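Local coordinates for SidF, inhibitor of growth family, member 3 (Legionella pneumophila subsp. pneumophila, PDB 4FYE), which probably removes phosphate from phosphatidylinositol phosphates, acting as a membrane-associated phosphoinositide phosphatase of this bacterium, at residues S115-A127 with D140-L152. The protein carries 1 engineered substitution. Sequence-based numbering, arbitrary orientation.
Sequences SISETIPSDKAKA and DFLEQLAKVEGSL
The methyl of Ala127 lies over one face of the Phe141 ring. CB of Ala127 sits 3.4 Å from the centroid of the Phe141 ring and only 5° off its normal, a CH-pi contact over the ring centre. CG of Phe141 is anti to the backbone N (chi1 167°), which swings the ring alongside the loop. Its edge meets the peptide of Ala125, with Ala125 O 3.3 Å from Phe141 CD1. The Phe141 backbone takes part as well: its CA approaches Lys124 O at 3.3 Å in a CA-H...O contact.

One turn on, Gln144 bends at chi2 (-46°). Its CG packs against Lys124 CB, and its amide reaches between Lys124 and Ile120. Gln144 OE1 lies 3.4 Å from Ile120 CD1, while NE2 faces the aliphatic Lys124 CD. Ile120, just past the end of helix 98-119, also crosses Val148 at about a right angle, with its CG1 3.7 Å from Val148 CG2. Beyond it, Ile116 packs more loosely on Val148 and Ser151.

Beside Phe141, Lys124 runs extended over Asp140 CB and turns at chi4. Lys124 NZ comes within 3.4 Å of Asp140 OD2, a salt bridge whose hydrogen bond is weak.

The contact joins two nearly antiparallel helices and the loop that leaves the first. Phe141 also touches Val71 of helix 71-92, and Val148 touches Phe739 of helix 733-741. Apolar and CH-pi packing dominates, and even the buried Gln144 amide meets hydrocarbon here, so polar pairing adds just one weak charged link between two partly exposed side chains.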
loop_
_atom_site.group_PDB
_atom_site.type_symbol
_atom_site.label_atom_id
_atom_site.label_comp_id
_atom_site.label_asym_id
_atom_site.label_seq_id
_atom_site.Cartn_x
_atom_site.Cartn_y
_atom_site.Cartn_z
ATOM N N SER A 115 -2.520 11.490 -36.669
ATOM C CA SER A 115 -3.279 12.734 -36.511
ATOM C C SER A 115 -2.846 13.544 -35.254
ATOM O O SER A 115 -2.830 14.790 -35.222
ATOM C CB SER A 115 -4.753 12.399 -36.387
ATOM O OG SER A 115 -5.456 13.524 -35.913
ATOM N N ILE A 116 -2.512 12.820 -34.205
ATOM C CA ILE A 116 -2.190 13.473 -32.971
ATOM C C ILE A 116 -0.814 14.094 -33.077
ATOM O O ILE A 116 -0.607 15.209 -32.605
ATOM C CB ILE A 116 -2.274 12.488 -31.815
ATOM C CG1 ILE A 116 -3.714 12.455 -31.326
ATOM C CG2 ILE A 116 -1.326 12.878 -30.702
ATOM C CD1 ILE A 116 -4.015 11.185 -30.527
ATOM N N SER A 117 0.097 13.354 -33.710
ATOM C CA SER A 117 1.418 13.855 -34.048
ATOM C C SER A 117 1.407 15.058 -35.022
ATOM O O SER A 117 2.317 15.859 -34.964
ATOM C CB SER A 117 2.318 12.727 -34.559
ATOM O OG SER A 117 2.618 12.918 -35.925
ATOM N N GLU A 118 0.394 15.195 -35.889
ATOM C CA GLU A 118 0.316 16.355 -36.761
ATOM C C GLU A 118 -0.379 17.539 -36.108
ATOM O O GLU A 118 -0.232 18.649 -36.597
ATOM C CB GLU A 118 -0.368 16.045 -38.087
ATOM C CG GLU A 118 0.318 14.979 -38.944
ATOM C CD GLU A 118 -0.624 14.314 -39.988
ATOM O OE1 GLU A 118 -1.817 14.738 -40.133
ATOM O OE2 GLU A 118 -0.165 13.354 -40.672
ATOM N N THR A 119 -1.100 17.351 -34.999
ATOM C CA THR A 119 -1.912 18.464 -34.410
ATOM C C THR A 119 -1.419 18.983 -33.066
ATOM O O THR A 119 -1.766 20.110 -32.651
ATOM C CB THR A 119 -3.392 18.074 -34.192
ATOM O OG1 THR A 119 -3.974 17.769 -35.457
ATOM C CG2 THR A 119 -4.206 19.238 -33.579
ATOM N N ILE A 120 -0.656 18.153 -32.367
ATOM C CA ILE A 120 -0.118 18.548 -31.084
ATOM C C ILE A 120 1.367 18.863 -31.269
ATOM O O ILE A 120 2.165 17.943 -31.537
ATOM C CB ILE A 120 -0.311 17.461 -30.003
ATOM C CG1 ILE A 120 -1.761 16.911 -29.990
ATOM C CG2 ILE A 120 0.040 18.018 -28.635
ATOM C CD1 ILE A 120 -2.855 17.977 -29.971
ATOM N N PRO A 121 1.740 20.160 -31.143
ATOM C CA PRO A 121 3.197 20.475 -31.191
ATOM C C PRO A 121 3.889 19.935 -29.976
ATOM O O PRO A 121 3.346 20.017 -28.886
ATOM C CB PRO A 121 3.260 22.014 -31.247
ATOM C CG PRO A 121 1.873 22.493 -30.835
ATOM C CD PRO A 121 0.904 21.387 -31.213
ATOM N N SER A 122 5.062 19.355 -30.201
ATOM C CA SER A 122 5.860 18.661 -29.222
ATOM C C SER A 122 6.120 19.431 -27.947
ATOM O O SER A 122 6.063 18.867 -26.860
ATOM C CB SER A 122 7.181 18.294 -29.854
ATOM O OG SER A 122 7.035 17.000 -30.385
ATOM N N ASP A 123 6.348 20.718 -28.094
ATOM C CA ASP A 123 6.749 21.530 -26.979
ATOM C C ASP A 123 5.568 22.093 -26.220
ATOM O O ASP A 123 5.754 22.572 -25.106
ATOM C CB ASP A 123 7.712 22.636 -27.422
ATOM C CG ASP A 123 9.177 22.160 -27.412
ATOM O OD1 ASP A 123 9.551 21.329 -26.533
ATOM O OD2 ASP A 123 9.949 22.601 -28.288
ATOM N N LYS A 124 4.352 22.010 -26.757
ATOM C CA LYS A 124 3.247 22.312 -25.887
ATOM C C LYS A 124 2.713 21.017 -25.270
ATOM O O LYS A 124 1.814 21.041 -24.450
ATOM C CB LYS A 124 2.150 23.077 -26.570
ATOM C CG LYS A 124 2.520 24.414 -27.222
ATOM C CD LYS A 124 1.244 24.927 -27.909
ATOM C CE LYS A 124 1.424 26.195 -28.742
ATOM N NZ LYS A 124 1.947 27.298 -27.889
ATOM N N ALA A 125 3.273 19.877 -25.638
ATOM C CA ALA A 125 2.723 18.598 -25.188
ATOM C C ALA A 125 3.146 18.258 -23.783
ATOM O O ALA A 125 2.614 17.356 -23.196
ATOM C CB ALA A 125 3.165 17.487 -26.129
ATOM N N LYS A 126 4.126 18.948 -23.238
ATOM C CA LYS A 126 4.719 18.475 -21.971
ATOM C C LYS A 126 4.282 19.357 -20.837
ATOM O O LYS A 126 4.171 20.562 -20.998
ATOM C CB LYS A 126 6.261 18.387 -22.019
ATOM C CG LYS A 126 6.816 17.554 -23.180
ATOM C CD LYS A 126 8.327 17.312 -23.006
ATOM C CE LYS A 126 9.089 17.686 -24.274
ATOM N NZ LYS A 126 10.553 17.965 -24.086
ATOM N N ALA A 127 4.032 18.759 -19.682
ATOM C CA ALA A 127 3.658 19.547 -18.523
ATOM C C ALA A 127 4.902 19.756 -17.706
ATOM O O ALA A 127 5.871 19.046 -17.882
ATOM C CB ALA A 127 2.612 18.824 -17.694
ATOM N N ASP A 140 -1.055 25.774 -21.946
ATOM C CA ASP A 140 -0.911 25.135 -23.248
ATOM C C ASP A 140 -0.978 23.612 -23.188
ATOM O O ASP A 140 -1.704 22.973 -23.985
ATOM C CB ASP A 140 0.383 25.595 -23.889
ATOM C CG ASP A 140 0.290 27.024 -24.379
ATOM O OD1 ASP A 140 -0.867 27.509 -24.544
ATOM O OD2 ASP A 140 1.356 27.661 -24.600
ATOM N N PHE A 141 -0.242 23.034 -22.231
ATOM C CA PHE A 141 -0.353 21.628 -21.977
ATOM C C PHE A 141 -1.800 21.257 -21.772
ATOM O O PHE A 141 -2.255 20.313 -22.449
ATOM C CB PHE A 141 0.471 21.211 -20.773
ATOM C CG PHE A 141 0.168 19.832 -20.269
ATOM C CD1 PHE A 141 0.829 18.740 -20.786
ATOM C CD2 PHE A 141 -0.710 19.637 -19.239
ATOM C CE1 PHE A 141 0.608 17.454 -20.281
ATOM C CE2 PHE A 141 -0.965 18.354 -18.730
ATOM C CZ PHE A 141 -0.312 17.267 -19.248
ATOM N N LEU A 142 -2.524 21.972 -20.873
ATOM C CA LEU A 142 -3.984 21.694 -20.675
ATOM C C LEU A 142 -4.774 21.774 -21.957
ATOM O O LEU A 142 -5.653 20.906 -22.191
ATOM C CB LEU A 142 -4.667 22.559 -19.612
ATOM C CG LEU A 142 -4.118 22.086 -18.277
ATOM C CD1 LEU A 142 -4.212 23.128 -17.164
ATOM C CD2 LEU A 142 -4.822 20.841 -17.877
ATOM N N GLU A 143 -4.444 22.748 -22.829
ATOM C CA GLU A 143 -5.229 22.849 -24.044
ATOM C C GLU A 143 -4.962 21.683 -24.927
ATOM O O GLU A 143 -5.832 21.280 -25.639
ATOM C CB GLU A 143 -4.944 24.091 -24.871
ATOM C CG GLU A 143 -5.595 25.326 -24.308
ATOM C CD GLU A 143 -5.245 26.597 -25.076
ATOM O OE1 GLU A 143 -5.186 26.544 -26.339
ATOM O OE2 GLU A 143 -5.039 27.642 -24.399
ATOM N N GLN A 144 -3.731 21.183 -24.928
ATOM C CA GLN A 144 -3.404 20.131 -25.842
ATOM C C GLN A 144 -4.109 18.885 -25.329
ATOM O O GLN A 144 -4.791 18.160 -26.055
ATOM C CB GLN A 144 -1.886 19.944 -25.918
ATOM C CG GLN A 144 -1.122 21.137 -26.458
ATOM C CD GLN A 144 -1.710 21.742 -27.710
ATOM O OE1 GLN A 144 -1.955 21.059 -28.748
ATOM N NE2 GLN A 144 -1.972 23.032 -27.623
ATOM N N LEU A 145 -4.021 18.717 -24.028
ATOM C CA LEU A 145 -4.640 17.637 -23.398
ATOM C C LEU A 145 -6.118 17.555 -23.687
ATOM O O LEU A 145 -6.560 16.460 -23.936
ATOM C CB LEU A 145 -4.349 17.685 -21.908
ATOM C CG LEU A 145 -4.688 16.488 -21.045
ATOM C CD1 LEU A 145 -3.779 16.335 -19.834
ATOM C CD2 LEU A 145 -6.129 16.722 -20.614
ATOM N N ALA A 146 -6.876 18.659 -23.641
ATOM C CA ALA A 146 -8.322 18.579 -23.922
ATOM C C ALA A 146 -8.538 18.176 -25.410
ATOM O O ALA A 146 -9.411 17.372 -25.744
ATOM C CB ALA A 146 -9.029 19.919 -23.635
ATOM N N LYS A 147 -7.744 18.745 -26.287
ATOM C CA LYS A 147 -7.734 18.325 -27.660
ATOM C C LYS A 147 -7.610 16.796 -27.768
ATOM O O LYS A 147 -8.378 16.132 -28.408
ATOM C CB LYS A 147 -6.530 18.970 -28.358
ATOM C CG LYS A 147 -6.797 20.042 -29.432
ATOM C CD LYS A 147 -6.850 21.457 -28.894
ATOM C CE LYS A 147 -5.843 22.378 -29.603
ATOM N NZ LYS A 147 -6.165 23.023 -30.930
ATOM N N VAL A 148 -6.578 16.250 -27.164
ATOM C CA VAL A 148 -6.276 14.847 -27.270
ATOM C C VAL A 148 -7.353 13.954 -26.650
ATOM O O VAL A 148 -7.652 12.884 -27.194
ATOM C CB VAL A 148 -4.891 14.592 -26.625
ATOM C CG1 VAL A 148 -4.700 13.156 -26.234
ATOM C CG2 VAL A 148 -3.814 14.993 -27.624
ATOM N N GLU A 149 -7.943 14.401 -25.539
ATOM C CA GLU A 149 -9.021 13.682 -24.905
ATOM C C GLU A 149 -10.140 13.551 -25.893
ATOM O O GLU A 149 -10.718 12.489 -26.013
ATOM C CB GLU A 149 -9.545 14.413 -23.701
ATOM C CG GLU A 149 -10.586 13.617 -22.926
ATOM C CD GLU A 149 -10.409 13.729 -21.404
ATOM O OE1 GLU A 149 -9.939 14.787 -20.909
ATOM O OE2 GLU A 149 -10.736 12.751 -20.688
ATOM N N GLY A 150 -10.410 14.632 -26.608
ATOM C CA GLY A 150 -11.417 14.638 -27.665
ATOM C C GLY A 150 -11.113 13.545 -28.685
ATOM O O GLY A 150 -11.987 12.779 -29.048
ATOM N N SER A 151 -9.867 13.448 -29.135
ATOM C CA SER A 151 -9.492 12.405 -30.102
ATOM C C SER A 151 -9.557 10.996 -29.521
ATOM O O SER A 151 -9.900 10.056 -30.240
ATOM C CB SER A 151 -8.108 12.660 -30.683
ATOM O OG SER A 151 -8.000 14.034 -30.947
ATOM N N LEU A 152 -9.239 10.845 -28.248
ATOM C CA LEU A 152 -9.282 9.500 -27.642
ATOM C C LEU A 152 -10.699 9.006 -27.396
ATOM O O LEU A 152 -10.932 7.796 -27.438
ATOM C CB LEU A 152 -8.496 9.409 -26.365
ATOM C CG LEU A 152 -7.010 9.706 -26.430
ATOM C CD1 LEU A 152 -6.439 9.506 -25.021
ATOM C CD2 LEU A 152 -6.282 8.817 -27.437
#